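Local atomic coordinates of transcriptional regulator, MarR family (PDB entry 3G3Z), a protein that probably binds DNA as a dimeric transcription factor of the MarR family, through a winged helix-turn-helix domain. Residues F34-T39 with K67-Q72. Sequence-based numbering, arbitrary orientation.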
ATOM      1  N   PHE A  34      -7.567  -8.699   9.498  1.00 14.76           N
ATOM      2  CA  PHE A  34      -6.440  -9.583   9.223  1.00 16.34           C
ATOM      3  C   PHE A  34      -5.266  -9.283  10.134  1.00 16.20           C
ATOM      4  O   PHE A  34      -4.667 -10.194  10.724  1.00 15.53           O
ATOM      5  CB  PHE A  34      -6.016  -9.454   7.757  1.00 17.43           C
ATOM      6  CG  PHE A  34      -4.863 -10.324   7.395  1.00 23.55           C
ATOM      7  CD1 PHE A  34      -5.049 -11.688   7.165  1.00 25.80           C
ATOM      8  CD2 PHE A  34      -3.582  -9.796   7.305  1.00 23.85           C
ATOM      9  CE1 PHE A  34      -3.974 -12.512   6.841  1.00 22.35           C
ATOM     10  CE2 PHE A  34      -2.499 -10.619   6.978  1.00 26.01           C
ATOM     11  CZ  PHE A  34      -2.702 -11.972   6.747  1.00 23.13           C
ATOM     12  N   ALA A  35      -4.954  -7.993  10.264  1.00 11.92           N
ATOM     13  CA  ALA A  35      -3.854  -7.546  11.100  1.00 14.04           C
ATOM     14  C   ALA A  35      -3.956  -8.134  12.518  1.00 15.00           C
ATOM     15  O   ALA A  35      -2.984  -8.689  13.019  1.00 18.38           O
ATOM     16  CB  ALA A  35      -3.809  -6.005  11.141  1.00 13.36           C
ATOM     17  N   VAL A  36      -5.132  -8.040  13.142  1.00 15.95           N
ATOM     18  CA  VAL A  36      -5.365  -8.601  14.491  1.00 16.08           C
ATOM     19  C   VAL A  36      -5.368 -10.128  14.463  1.00 19.10           C
ATOM     20  O   VAL A  36      -4.556 -10.770  15.125  1.00 23.82           O
ATOM     21  CB  VAL A  36      -6.694  -8.063  15.131  1.00 16.63           C
ATOM     22  CG1 VAL A  36      -6.960  -8.695  16.523  1.00 19.34           C
ATOM     23  CG2 VAL A  36      -6.630  -6.572  15.267  1.00 12.70           C
ATOM     24  N   LEU A  37      -6.277 -10.702  13.681  1.00 20.80           N
ATOM     25  CA  LEU A  37      -6.493 -12.152  13.651  1.00 21.29           C
ATOM     26  C   LEU A  37      -5.248 -12.956  13.249  1.00 21.23           C
ATOM     27  O   LEU A  37      -4.896 -13.951  13.897  1.00 16.99           O
ATOM     28  CB  LEU A  37      -7.666 -12.486  12.713  1.00 21.50           C
ATOM     29  CG  LEU A  37      -9.042 -11.906  13.094  1.00 22.37           C
ATOM     30  CD1 LEU A  37     -10.008 -12.002  11.920  1.00 17.03           C
ATOM     31  CD2 LEU A  37      -9.607 -12.593  14.330  1.00 19.78           C
ATOM     32  N   TYR A  38      -4.585 -12.518  12.185  1.00 17.67           N
ATOM     33  CA  TYR A  38      -3.416 -13.232  11.700  1.00 20.16           C
ATOM     34  C   TYR A  38      -2.192 -13.093  12.608  1.00 22.37           C
ATOM     35  O   TYR A  38      -1.466 -14.074  12.806  1.00 21.09           O
ATOM     36  CB  TYR A  38      -3.087 -12.836  10.271  1.00 18.42           C
ATOM     37  CG  TYR A  38      -2.048 -13.716   9.632  1.00 19.54           C
ATOM     38  CD1 TYR A  38      -2.374 -14.996   9.168  1.00 18.77           C
ATOM     39  CD2 TYR A  38      -0.730 -13.275   9.494  1.00 19.24           C
ATOM     40  CE1 TYR A  38      -1.406 -15.811   8.580  1.00 20.32           C
ATOM     41  CE2 TYR A  38       0.243 -14.082   8.907  1.00 22.33           C
ATOM     42  CZ  TYR A  38      -0.101 -15.342   8.449  1.00 23.24           C
ATOM     43  OH  TYR A  38       0.865 -16.135   7.874  1.00 24.82           O
ATOM     44  N   THR A  39      -1.972 -11.899  13.168  1.00 21.67           N
ATOM     45  CA  THR A  39      -0.893 -11.707  14.153  1.00 23.18           C
ATOM     46  C   THR A  39      -1.100 -12.624  15.363  1.00 21.97           C
ATOM     47  O   THR A  39      -0.170 -13.297  15.818  1.00 25.54           O
ATOM     48  CB  THR A  39      -0.757 -10.221  14.622  1.00 22.72           C
ATOM     49  OG1 THR A  39      -0.657  -9.359  13.483  1.00 28.14           O
ATOM     50  CG2 THR A  39       0.479 -10.027  15.472  1.00 22.83           C
ATOM     51  N   LYS A  67     -12.489  -4.316  19.629  1.00 19.61           N
ATOM     52  CA  LYS A  67     -13.803  -4.247  20.277  1.00 21.13           C
ATOM     53  C   LYS A  67     -14.805  -5.171  19.576  1.00 21.87           C
ATOM     54  O   LYS A  67     -15.536  -5.908  20.241  1.00 23.77           O
ATOM     55  CB  LYS A  67     -14.320  -2.799  20.322  1.00 21.74           C
ATOM     56  CG  LYS A  67     -15.608  -2.599  21.126  1.00 25.67           C
ATOM     57  CD  LYS A  67     -15.855  -1.112  21.445  1.00 26.16           C
ATOM     58  CE  LYS A  67     -17.174  -0.915  22.188  1.00 26.66           C
ATOM     59  NZ  LYS A  67     -17.392   0.490  22.669  1.00 28.24           N
ATOM     60  N   THR A  68     -14.823  -5.144  18.241  1.00 21.89           N
ATOM     61  CA  THR A  68     -15.744  -5.987  17.460  1.00 21.53           C
ATOM     62  C   THR A  68     -15.460  -7.473  17.648  1.00 22.49           C
ATOM     63  O   THR A  68     -16.387  -8.262  17.879  1.00 25.40           O
ATOM     64  CB  THR A  68     -15.749  -5.640  15.944  1.00 22.05           C
ATOM     65  OG1 THR A  68     -16.005  -4.246  15.773  1.00 17.66           O
ATOM     66  CG2 THR A  68     -16.849  -6.416  15.212  1.00 21.13           C
ATOM     67  N   LEU A  69     -14.183  -7.847  17.581  1.00 20.86           N
ATOM     68  CA  LEU A  69     -13.787  -9.248  17.715  1.00 19.48           C
ATOM     69  C   LEU A  69     -14.043  -9.832  19.115  1.00 20.31           C
ATOM     70  O   LEU A  69     -14.446 -11.000  19.245  1.00 20.57           O
ATOM     71  CB  LEU A  69     -12.335  -9.445  17.259  1.00 20.29           C
ATOM     72  CG  LEU A  69     -12.082  -9.253  15.747  1.00 18.26           C
ATOM     73  CD1 LEU A  69     -10.606  -9.119  15.462  1.00 13.98           C
ATOM     74  CD2 LEU A  69     -12.678 -10.383  14.894  1.00 16.39           C
ATOM     75  N   ALA A  70     -13.819  -9.023  20.154  1.00 19.69           N
ATOM     76  CA  ALA A  70     -14.103  -9.434  21.528  1.00 20.09           C
ATOM     77  C   ALA A  70     -15.599  -9.626  21.727  1.00 19.21           C
ATOM     78  O   ALA A  70     -16.017 -10.589  22.359  1.00 19.43           O
ATOM     79  CB  ALA A  70     -13.554  -8.424  22.534  1.00 19.39           C
ATOM     80  N   GLY A  71     -16.392  -8.708  21.171  1.00 20.36           N
ATOM     81  CA  GLY A  71     -17.852  -8.787  21.208  1.00 22.51           C
ATOM     82  C   GLY A  71     -18.370 -10.013  20.478  1.00 23.48           C
ATOM     83  O   GLY A  71     -19.469 -10.500  20.754  1.00 23.00           O
ATOM     84  N   GLN A  72     -17.573 -10.527  19.547  1.00 22.90           N
ATOM     85  CA  GLN A  72     -17.921 -11.766  18.862  1.00 20.91           C
ATOM     86  C   GLN A  72     -17.350 -12.979  19.573  1.00 19.47           C
ATOM     87  O   GLN A  72     -17.493 -14.109  19.098  1.00 20.77           O
ATOM     88  CB  GLN A  72     -17.477 -11.715  17.409  1.00 21.62           C
ATOM     89  CG  GLN A  72     -18.405 -10.874  16.548  1.00 24.73           C
ATOM     90  CD  GLN A  72     -18.390 -11.320  15.103  1.00 30.21           C
ATOM     91  OE1 GLN A  72     -19.382 -11.847  14.591  1.00 32.38           O
ATOM     92  NE2 GLN A  72     -17.256 -11.137  14.445  1.00 26.33           N
TER
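Leu69 reaches across from helix 59-71 to touch both Val36 and Leu37, adjacent residues of helix 31-43. The contact is wholly apolar. CD1 of Leu69 does most of the touching: it meets CG1 of Val36 at 3.8 Å, the two side chains approaching tip to tip, and it also lies 3.8 Å from CD2 of Leu37. CD2 of Leu69 is also 3.8 Å from CD2 of Leu37, and here the two leucines pass each other at a slant. All three distances are ordinary van der Waals spacings between methyls, and the interface is small (122 Å² buried in all).

The side-chain torsions of Val36 and Leu37 bring their ends to Leu69. In Val36, CG1 lies opposite the backbone N (chi1 178°) and is the branch that faces Leu69. The CB of Leu37 leaves the helix on a less direct course, but with CG beside the backbone N (chi1 -62°) its end swings closer to helix 59-71. The backbones stay well apart, the nearest CA atoms, those of Leu37 and Leu69, being 8.8 Å from each other.

Farther out, Leu37 also packs on Tyr98 of helix 93-117, while Leu69 touches Leu74 and Ile75, where the chain leaves helix 59-71 for strand 75-77. On another side of helix 31-43, Thr39 OG1 hydrogen-bonds Trp55 NE1 of helix 48-55. The buried Val36-Leu37-Leu69 cluster thus joins the helix preceding the helix-turn-helix to the end of its probable recognition helix, 59-71, within the hydrophobic core of a MarR-type winged helix-turn-helix domain.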